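Local coordinates for protein cystatin (Fasciola hepatica, PDB 6I1M) that probably inhibits papain-like cysteine proteases, as a secreted stefin-type (type 1) member of the cystatin superfamily, at residues L23-L26 and L27-G30. Sequence-based numbering, arbitrary orientation.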
ATOM      1  N   LEU A  23       4.644   5.767   0.083  1.00 19.25           N
ATOM      2  CA  LEU A  23       5.181   6.989  -0.549  1.00 20.34           C
ATOM      3  C   LEU A  23       6.673   6.781  -0.768  1.00 20.00           C
ATOM      4  O   LEU A  23       7.140   6.979  -1.904  1.00 19.69           O
ATOM      5  CB  LEU A  23       4.949   8.175   0.382  1.00 20.93           C
ATOM      6  CG  LEU A  23       5.510   9.528  -0.068  1.00 23.57           C
ATOM      7  CD1 LEU A  23       5.226   9.807  -1.536  1.00 24.04           C
ATOM      8  CD2 LEU A  23       4.929  10.647   0.793  1.00 24.21           C
ATOM      9  N   SER A  24       7.368   6.377   0.297  1.00 18.73           N
ATOM     10  CA  SER A  24       8.826   6.127   0.270  1.00 20.96           C
ATOM     11  C   SER A  24       9.154   5.141  -0.858  1.00 19.78           C
ATOM     12  O   SER A  24      10.079   5.417  -1.605  1.00 22.69           O
ATOM     13  CB  SER A  24       9.340   5.656   1.586  1.00 20.70           C
ATOM     14  OG  SER A  24      10.641   5.151   1.407  1.00 23.12           O
ATOM     15  N   LYS A  25       8.386   4.055  -0.996  1.00 20.31           N
ATOM     16  CA  LYS A  25       8.586   3.011  -2.045  1.00 21.39           C
ATOM     17  C   LYS A  25       8.398   3.625  -3.433  1.00 20.90           C
ATOM     18  O   LYS A  25       9.279   3.438  -4.283  1.00 20.42           O
ATOM     19  CB  LYS A  25       7.582   1.865  -1.907  1.00 22.21           C
ATOM     20  CG  LYS A  25       7.851   0.669  -2.808  1.00 23.80           C
ATOM     21  CD  LYS A  25       9.279   0.189  -2.780  1.00 25.26           C
ATOM     22  CE  LYS A  25       9.500  -1.013  -3.678  1.00 29.76           C
ATOM     23  NZ  LYS A  25       9.569  -2.260  -2.881  1.00 30.75           N
ATOM     24  N   LEU A  26       7.305   4.361  -3.646  1.00 19.33           N
ATOM     25  CA  LEU A  26       7.036   5.011  -4.951  1.00 21.46           C
ATOM     26  C   LEU A  26       8.146   6.031  -5.257  1.00 21.14           C
ATOM     27  O   LEU A  26       8.586   6.096  -6.437  1.00 23.33           O
ATOM     28  CB  LEU A  26       5.651   5.654  -4.938  1.00 21.21           C
ATOM     29  CG  LEU A  26       4.475   4.690  -5.076  1.00 22.82           C
ATOM     30  CD1 LEU A  26       3.178   5.417  -4.780  1.00 23.80           C
ATOM     31  CD2 LEU A  26       4.448   4.047  -6.453  1.00 23.93           C
ATOM     32  N   LEU A  27       8.624   6.754  -4.242  1.00 22.68           N
ATOM     33  CA  LEU A  27       9.691   7.783  -4.392  1.00 23.58           C
ATOM     34  C   LEU A  27      11.024   7.111  -4.761  1.00 25.10           C
ATOM     35  O   LEU A  27      11.679   7.538  -5.756  1.00 24.58           O
ATOM     36  CB  LEU A  27       9.801   8.610  -3.109  1.00 26.12           C
ATOM     37  CG  LEU A  27      10.803   9.761  -3.181  1.00 27.81           C
ATOM     38  CD1 LEU A  27      10.426  10.771  -4.273  1.00 28.27           C
ATOM     39  CD2 LEU A  27      10.912  10.454  -1.834  1.00 30.18           C
ATOM     40  N   THR A  28      11.417   6.060  -4.048  1.00 21.89           N
ATOM     41  CA  THR A  28      12.703   5.358  -4.325  1.00 24.13           C
ATOM     42  C   THR A  28      12.648   4.623  -5.672  1.00 25.38           C
ATOM     43  O   THR A  28      13.713   4.461  -6.264  1.00 25.21           O
ATOM     44  CB  THR A  28      13.114   4.455  -3.158  1.00 26.51           C
ATOM     45  OG1 THR A  28      12.079   3.483  -3.027  1.00 30.94           O
ATOM     46  CG2 THR A  28      13.329   5.219  -1.872  1.00 27.95           C
ATOM     47  N   ALA A  29      11.476   4.222  -6.170  1.00 24.19           N
ATOM     48  CA  ALA A  29      11.342   3.548  -7.489  1.00 26.38           C
ATOM     49  C   ALA A  29      11.256   4.561  -8.644  1.00 26.37           C
ATOM     50  O   ALA A  29      11.147   4.108  -9.813  1.00 27.99           O
ATOM     51  CB  ALA A  29      10.127   2.643  -7.484  1.00 25.13           C
ATOM     52  N   GLY A  30      11.270   5.873  -8.359  1.00 24.54           N
ATOM     53  CA  GLY A  30      11.231   6.919  -9.398  1.00 25.82           C
ATOM     54  C   GLY A  30       9.829   7.109  -9.944  1.00 23.92           C
ATOM     55  O   GLY A  30       9.674   7.766 -10.971  1.00 29.20           O
TER
HETATM   56  O   HOH W   1      11.587   2.939  -0.015  1.00 45.74           O
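With chi1 at 62°, Thr28 tucks OG1 between its own backbone N and carbonyl carbon, which turns the hydroxyl back over the preceding helical turn, beside the carbonyls of Ser24 and Lys25. Thr28 OG1 stands 3.1 Å from Lys25 O and equally near Ser24 O. The methyl is placed by the same torsion: Thr28 CG2 lies anti to its carbonyl carbon and rests 3.3 Å from Ser24 O. On the solvent side one water joins the two hydroxyls, 2.8 Å from Ser24 OG and somewhat farther from Thr28 OG1, closing a small polar bridge along the outer face of the helix. The backbone keeps its helical i+4 to i bonds: Leu27 N gives a bond of 2.8 Å to Leu23 O, Thr28 N donates to Ser24 O with an N-H...O angle of 163°, and Ala29 N reaches Lys25 O at 3.0 Å along a more bent path. Lys25 O thus receives the Ala29 amide while the Thr28 hydroxyl sits close by, and the methyl CB of Ala29 lies 3.4 Å from that same oxygen. The long arm of Lys25 leaves this turn for the sheet, where NZ bonds to Val84 O. On the inward side Leu26 is buried against Pro87 of strand 83-90 and against Ser31 and Val32, which follow the helix. Gly30 then leaves helical geometry with positive phi, and the chain makes two bonds back into the last turn, one of them from Gly30 N to Leu27 O, before it turns away. This is a Schellman motif, here ending the long helix 12-28 that packs across the four-stranded antiparallel sheet of the cystatin fold.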